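Local coordinates for uncharacterized protein POB3N (Chaetomium thermophilum var. thermophilum, PDB 4KHB) that probably serves as a subunit of the FACT histone chaperone, which reorganizes nucleosomes during transcription, replication and repair, and is represented here by its N-terminal PH-like region, at residues F42-S47 and I65-S70; E62-I65 and G71-Q74. All blocks are in the same frame, centred on the assembly; numbering follows the deposited sequence.

The two contacts illustrate how one strand can serve two purposes in a small beta domain. Contact 2 knits strand 61-66 to its hairpin partner 72-78 within one sheet, whereas contact 1 sets the end of that strand against strand 42-45 of the other sheet. Their centres lie about 9 Å apart, and Ile65 belongs to both. Side chains also join them directly: Phe42 CZ comes to 3.5 Å from Ile73 CD1, and Gln67 NE2 to 3.6 Å from the same methyl. Leu66 CD2 packs at 3.7 Å from Val72 CG1. The polar side of contact 2 additionally faces the SPT16D chain, which does not touch contact 1.

Contact 1: residues F42-S47 and I65-S70; sequences FTLDVS and ILQRTS
Leu44 and Ile65 meet in an apolar contact between two sheets of the N-terminal PH domain, at the place where edge strand 42-45 of one comes close to the end of strand 61-66 of the other. The two side chains reach across tip to tip, Leu44 CD2 lying 3.8 Å from Ile65 CG2. Each extends in the same manner: Leu44 holds CG opposite its own backbone N (chi1 175°), and Ile65 places its CG2 branch likewise, which brings Leu44 CD2 and Ile65 CG2 against each other. The second methyl of the leucine, CD1, stands 4.2 Å from Gln67 NE2, a looser approach made by the end of the glutamine chain. Ile49 and Leu31 also touch Leu44, while Ile73 lies against both Ile65 and Gln67, which makes this a small part of a larger interior.

Towards the surface the contact changes character. The aliphatic part of Arg68 passes alongside the carbonyl of Ser47, whose O is 3.4 Å from Arg68 CG; on this exposed rim the same oxygen lies at the edge of the guanidinium group, close to its plane and 3.5 Å from Arg68 NE. The serine is steadied from its own segment. Asp45 OD2 accepts from Ser47 N at 3.1 Å, from above the carboxylate plane, and from Ser47 OG at 2.7 Å, on the anti side. The first of these bonds closes an Asx turn as strand 42-45 gives way to a 3-10 turn, and the second ties the hydroxyl to the same oxygen. The packing of Leu44 on Ile65 from sheet to sheet follows the plan of the PH fold, in which two antiparallel sheets pack together about a common hydrophobic core.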
ATOM      1  N   PHE H  42      -2.911  19.666  11.538  1.00 34.77           N
ATOM      2  CA  PHE H  42      -4.101  18.892  11.193  1.00 29.36           C
ATOM      3  C   PHE H  42      -4.911  18.592  12.450  1.00 22.30           C
ATOM      4  O   PHE H  42      -4.347  18.368  13.524  1.00 28.35           O
ATOM      5  CB  PHE H  42      -3.697  17.583  10.510  1.00 30.56           C
ATOM      6  CG  PHE H  42      -4.819  16.590  10.380  1.00 27.57           C
ATOM      7  CD1 PHE H  42      -5.699  16.665   9.311  1.00 24.77           C
ATOM      8  CD2 PHE H  42      -4.978  15.569  11.311  1.00 23.34           C
ATOM      9  CE1 PHE H  42      -6.731  15.751   9.175  1.00 30.15           C
ATOM     10  CE2 PHE H  42      -6.009  14.651  11.182  1.00 27.05           C
ATOM     11  CZ  PHE H  42      -6.885  14.745  10.111  1.00 27.71           C
ATOM     12  N   THR H  43      -6.236  18.599  12.313  1.00 23.78           N
ATOM     13  CA  THR H  43      -7.133  18.357  13.437  1.00 22.10           C
ATOM     14  C   THR H  43      -8.236  17.375  13.028  1.00 17.93           C
ATOM     15  O   THR H  43      -8.707  17.399  11.889  1.00 17.37           O
ATOM     16  CB  THR H  43      -7.759  19.681  13.944  1.00 26.62           C
ATOM     17  OG1 THR H  43      -6.736  20.534  14.475  1.00 37.07           O
ATOM     18  CG2 THR H  43      -8.807  19.425  15.024  1.00 21.29           C
ATOM     19  N   LEU H  44      -8.646  16.522  13.963  1.00 19.70           N
ATOM     20  CA  LEU H  44      -9.743  15.584  13.739  1.00 24.05           C
ATOM     21  C   LEU H  44     -10.605  15.482  14.991  1.00 24.31           C
ATOM     22  O   LEU H  44     -10.129  15.065  16.049  1.00 22.87           O
ATOM     23  CB  LEU H  44      -9.200  14.205  13.354  1.00 23.74           C
ATOM     24  CG  LEU H  44     -10.199  13.057  13.182  1.00 21.53           C
ATOM     25  CD1 LEU H  44     -11.119  13.307  12.001  1.00 22.89           C
ATOM     26  CD2 LEU H  44      -9.468  11.734  13.015  1.00 21.30           C
ATOM     27  N   ASP H  45     -11.874  15.859  14.863  1.00 21.72           N
ATOM     28  CA  ASP H  45     -12.791  15.873  15.995  1.00 17.11           C
ATOM     29  C   ASP H  45     -13.242  14.455  16.337  1.00 24.74           C
ATOM     30  O   ASP H  45     -13.378  13.608  15.449  1.00 28.05           O
ATOM     31  CB  ASP H  45     -13.997  16.765  15.681  1.00 22.03           C
ATOM     32  CG  ASP H  45     -14.841  17.058  16.905  1.00 32.34           C
ATOM     33  OD1 ASP H  45     -14.482  17.985  17.665  1.00 39.23           O
ATOM     34  OD2 ASP H  45     -15.863  16.368  17.103  1.00 27.59           O
ATOM     35  N   VAL H  46     -13.453  14.205  17.627  1.00 20.26           N
ATOM     36  CA  VAL H  46     -13.852  12.890  18.130  1.00 19.79           C
ATOM     37  C   VAL H  46     -15.132  12.367  17.466  1.00 19.32           C
ATOM     38  O   VAL H  46     -15.324  11.157  17.314  1.00 17.91           O
ATOM     39  CB  VAL H  46     -14.001  12.918  19.677  1.00 24.92           C
ATOM     40  CG1 VAL H  46     -14.987  13.997  20.103  1.00 24.03           C
ATOM     41  CG2 VAL H  46     -14.419  11.559  20.219  1.00 17.94           C
ATOM     42  N   SER H  47     -15.992  13.290  17.048  1.00 17.35           N
ATOM     43  CA  SER H  47     -17.255  12.931  16.419  1.00 22.68           C
ATOM     44  C   SER H  47     -17.081  12.242  15.062  1.00 20.79           C
ATOM     45  O   SER H  47     -17.988  11.545  14.601  1.00 20.08           O
ATOM     46  CB  SER H  47     -18.150  14.167  16.298  1.00 25.11           C
ATOM     47  OG  SER H  47     -17.557  15.147  15.470  1.00 20.84           O
ATOM     48  N   ILE H  65      -6.692   5.689  10.970  1.00 11.19           N
ATOM     49  CA  ILE H  65      -7.967   6.127  11.526  1.00 15.72           C
ATOM     50  C   ILE H  65      -9.049   6.189  10.458  1.00 11.84           C
ATOM     51  O   ILE H  65      -8.889   6.841   9.421  1.00 12.84           O
ATOM     52  CB  ILE H  65      -7.851   7.493  12.237  1.00 17.90           C
ATOM     53  CG1 ILE H  65      -6.910   7.387  13.441  1.00 13.79           C
ATOM     54  CG2 ILE H  65      -9.213   7.962  12.720  1.00 11.25           C
ATOM     55  CD1 ILE H  65      -6.574   8.719  14.090  1.00 15.25           C
ATOM     56  N   LEU H  66     -10.148   5.493  10.733  1.00 12.59           N
ATOM     57  CA  LEU H  66     -11.291   5.443   9.837  1.00 12.88           C
ATOM     58  C   LEU H  66     -12.339   6.443  10.309  1.00 15.33           C
ATOM     59  O   LEU H  66     -12.848   6.341  11.428  1.00 14.93           O
ATOM     60  CB  LEU H  66     -11.862   4.022   9.819  1.00 18.83           C
ATOM     61  CG  LEU H  66     -10.796   2.938   9.631  1.00 21.92           C
ATOM     62  CD1 LEU H  66     -11.317   1.557   9.995  1.00 21.14           C
ATOM     63  CD2 LEU H  66     -10.277   2.954   8.206  1.00 21.64           C
ATOM     64  N   GLN H  67     -12.651   7.412   9.453  1.00 12.02           N
ATOM     65  CA  GLN H  67     -13.637   8.444   9.766  1.00 19.25           C
ATOM     66  C   GLN H  67     -15.063   7.891   9.697  1.00 19.82           C
ATOM     67  O   GLN H  67     -15.302   6.872   9.044  1.00 20.80           O
ATOM     68  CB  GLN H  67     -13.468   9.638   8.818  1.00 14.83           C
ATOM     69  CG  GLN H  67     -12.183  10.447   9.036  1.00 19.65           C
ATOM     70  CD  GLN H  67     -11.945  11.479   7.948  1.00 25.17           C
ATOM     71  OE1 GLN H  67     -12.803  11.710   7.097  1.00 37.11           O
ATOM     72  NE2 GLN H  67     -10.769  12.096   7.964  1.00 25.22           N
ATOM     73  N   ARG H  68     -16.000   8.549  10.379  1.00 21.09           N
ATOM     74  CA  ARG H  68     -17.412   8.176  10.285  1.00 17.75           C
ATOM     75  C   ARG H  68     -17.890   8.498   8.879  1.00 13.47           C
ATOM     76  O   ARG H  68     -18.652   7.742   8.280  1.00 16.48           O
ATOM     77  CB  ARG H  68     -18.259   8.948  11.297  1.00 17.03           C
ATOM     78  CG  ARG H  68     -17.908   8.730  12.760  1.00 20.59           C
ATOM     79  CD  ARG H  68     -19.166   8.473  13.569  1.00 24.84           C
ATOM     80  NE  ARG H  68     -18.888   8.203  14.977  1.00 39.25           N
ATOM     81  CZ  ARG H  68     -19.209   7.074  15.599  1.00 49.98           C
ATOM     82  NH1 ARG H  68     -19.821   6.102  14.935  1.00 51.53           N
ATOM     83  NH2 ARG H  68     -18.919   6.916  16.883  1.00 34.69           N
ATOM     84  N   THR H  69     -17.442   9.640   8.368  1.00 10.84           N
ATOM     85  CA  THR H  69     -17.559   9.951   6.947  1.00 17.32           C
ATOM     86  C   THR H  69     -16.490   9.140   6.224  1.00 23.09           C
ATOM     87  O   THR H  69     -15.635   8.536   6.867  1.00 24.74           O
ATOM     88  CB  THR H  69     -17.349  11.458   6.679  1.00 13.40           C
ATOM     89  OG1 THR H  69     -16.019  11.841   7.056  1.00 19.43           O
ATOM     90  CG2 THR H  69     -18.349  12.283   7.479  1.00 14.41           C
ATOM     91  N   SER H  70     -16.514   9.121   4.896  1.00 22.13           N
ATOM     92  CA  SER H  70     -15.568   8.271   4.176  1.00 20.39           C
ATOM     93  C   SER H  70     -14.183   8.916   4.139  1.00 14.94           C
ATOM     94  O   SER H  70     -14.017  10.013   3.596  1.00 23.54           O
ATOM     95  CB  SER H  70     -16.067   7.976   2.759  1.00 19.08           C
ATOM     96  OG  SER H  70     -15.259   6.997   2.129  1.00 18.38           O
TER

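Contact 2: residues E62-I65 and G71-Q74; sequences EVKI and GVIQ
Ile65 and Ile73 form the tight part of this contact, a hydrogen-bonded pair of two antiparallel strands. Ile65 N donates to Ile73 O at 2.7 Å, almost straight, and Ile73 N returns a bond to Ile65 O at 2.9 Å. Both carbonyls are met in plane, and each also receives a CA-H from the other strand: Val72 CA is 3.3 Å from Ile65 O, and Lys64 CA stands close to Ile73 O. On the face carrying the isoleucines their CB atoms are 4.0 Å apart. Phe90 of helix 83-92 covers Ile65 there.

The ladder belongs to the beta hairpin 61-66/72-78 of the PH-like domain. Its other face, with Glu62, Lys64, Val72 and Gln74, is mixed, and the aliphatic parts of its side chains stand further apart across the strands. Here Lys64 and Gln74 make the non-hydrogen-bonded pair, with Lys64 CG and Gln74 CG no closer than 4.4 Å. The lysine ammonium forms its salt bridge elsewhere, with Glu119. Glu62 and Gln74 do meet: Gln74 NE2 donates to Glu62 OE2 at 3.1 Å. OE2 lies in the amide plane, but NE2 reaches it on the syn side from 31° out of the carboxylate plane, the two planes being 88° apart. Glu62 gets there with CG trans to its backbone N (chi1 178°), the chain running out extended to the carboxylate.

The same NE2 also donates to Met41 O of the SPT16D chain, and Gln74 OE1 accepts from Lys170, so both ends of the amide are engaged and its rotation is fixed. A leucine in place of Gln74 would probably leave Glu62 OE2 and Met41 O of SPT16D without the amide nitrogen that donates to both, and Lys170 without this acceptor. At the turn end Gly71, partly exposed and lacking a side chain, adds little to the contact.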
ATOM      1  N   GLU H  62       1.908   1.851  12.269  1.00 11.52           N
ATOM      2  CA  GLU H  62       0.920   2.789  11.763  1.00 12.76           C
ATOM      3  C   GLU H  62      -0.401   2.690  12.512  1.00 12.70           C
ATOM      4  O   GLU H  62      -0.907   1.590  12.748  1.00 11.09           O
ATOM      5  CB  GLU H  62       0.688   2.531  10.269  1.00 12.36           C
ATOM      6  CG  GLU H  62      -0.369   3.418   9.627  1.00 16.31           C
ATOM      7  CD  GLU H  62      -0.768   2.941   8.245  1.00 20.79           C
ATOM      8  OE1 GLU H  62      -1.518   1.947   8.148  1.00 21.31           O
ATOM      9  OE2 GLU H  62      -0.330   3.562   7.255  1.00 20.90           O
ATOM     10  N   VAL H  63      -0.956   3.840  12.882  1.00 10.02           N
ATOM     11  CA  VAL H  63      -2.344   3.909  13.312  1.00  9.30           C
ATOM     12  C   VAL H  63      -3.148   4.457  12.144  1.00 12.50           C
ATOM     13  O   VAL H  63      -2.938   5.594  11.719  1.00 10.66           O
ATOM     14  CB  VAL H  63      -2.530   4.826  14.533  1.00  8.08           C
ATOM     15  CG1 VAL H  63      -4.008   5.011  14.839  1.00 11.80           C
ATOM     16  CG2 VAL H  63      -1.809   4.255  15.739  1.00 10.24           C
ATOM     17  N   LYS H  64      -4.055   3.643  11.615  1.00 13.01           N
ATOM     18  CA  LYS H  64      -4.927   4.083  10.535  1.00 11.27           C
ATOM     19  C   LYS H  64      -6.285   4.432  11.117  1.00  9.77           C
ATOM     20  O   LYS H  64      -6.958   3.571  11.688  1.00 11.77           O
ATOM     21  CB  LYS H  64      -5.065   2.990   9.471  1.00 14.02           C
ATOM     22  CG  LYS H  64      -5.849   3.404   8.236  1.00 18.86           C
ATOM     23  CD  LYS H  64      -6.339   2.185   7.470  1.00 17.02           C
ATOM     24  CE  LYS H  64      -5.186   1.468   6.789  1.00 24.30           C
ATOM     25  NZ  LYS H  64      -5.589   0.861   5.490  1.00 27.81           N
ATOM     26  N   ILE H  65      -6.692   5.689  10.970  1.00 11.19           N
ATOM     27  CA  ILE H  65      -7.967   6.127  11.526  1.00 15.72           C
ATOM     28  C   ILE H  65      -9.049   6.189  10.458  1.00 11.84           C
ATOM     29  O   ILE H  65      -8.889   6.841   9.421  1.00 12.84           O
ATOM     30  CB  ILE H  65      -7.851   7.493  12.237  1.00 17.90           C
ATOM     31  CG1 ILE H  65      -6.910   7.387  13.441  1.00 13.79           C
ATOM     32  CG2 ILE H  65      -9.213   7.962  12.720  1.00 11.25           C
ATOM     33  CD1 ILE H  65      -6.574   8.719  14.090  1.00 15.25           C
ATOM     34  N   GLY H  71     -13.195   8.239   4.722  1.00 13.75           N
ATOM     35  CA  GLY H  71     -11.831   8.744   4.718  1.00 18.48           C
ATOM     36  C   GLY H  71     -10.883   7.995   5.641  1.00 19.73           C
ATOM     37  O   GLY H  71     -11.312   7.400   6.633  1.00 20.26           O
ATOM     38  N   VAL H  72      -9.591   8.031   5.316  1.00 16.97           N
ATOM     39  CA  VAL H  72      -8.565   7.426   6.165  1.00 21.45           C
ATOM     40  C   VAL H  72      -7.465   8.413   6.563  1.00 17.47           C
ATOM     41  O   VAL H  72      -6.993   9.200   5.738  1.00 17.27           O
ATOM     42  CB  VAL H  72      -7.928   6.168   5.514  1.00 22.05           C
ATOM     43  CG1 VAL H  72      -8.909   5.013   5.506  1.00 30.70           C
ATOM     44  CG2 VAL H  72      -7.454   6.473   4.104  1.00 19.79           C
ATOM     45  N   ILE H  73      -7.072   8.370   7.833  1.00 16.84           N
ATOM     46  CA  ILE H  73      -5.953   9.171   8.321  1.00 15.49           C
ATOM     47  C   ILE H  73      -4.834   8.216   8.720  1.00 12.31           C
ATOM     48  O   ILE H  73      -5.021   7.357   9.586  1.00  9.55           O
ATOM     49  CB  ILE H  73      -6.356  10.031   9.535  1.00 16.08           C
ATOM     50  CG1 ILE H  73      -7.517  10.955   9.164  1.00 22.98           C
ATOM     51  CG2 ILE H  73      -5.169  10.858  10.023  1.00 14.22           C
ATOM     52  CD1 ILE H  73      -7.185  11.931   8.045  1.00 18.79           C
ATOM     53  N   GLN H  74      -3.677   8.360   8.079  1.00 13.07           N
ATOM     54  CA  GLN H  74      -2.549   7.475   8.335  1.00 14.10           C
ATOM     55  C   GLN H  74      -1.461   8.128   9.183  1.00  9.94           C
ATOM     56  O   GLN H  74      -0.866   9.133   8.787  1.00 10.37           O
ATOM     57  CB  GLN H  74      -1.967   6.968   7.009  1.00 11.26           C
ATOM     58  CG  GLN H  74      -2.844   5.945   6.297  1.00 19.46           C
ATOM     59  CD  GLN H  74      -2.410   5.689   4.869  1.00 23.48           C
ATOM     60  OE1 GLN H  74      -3.029   6.176   3.920  1.00 19.96           O
ATOM     61  NE2 GLN H  74      -1.331   4.934   4.707  1.00 17.58           N
TER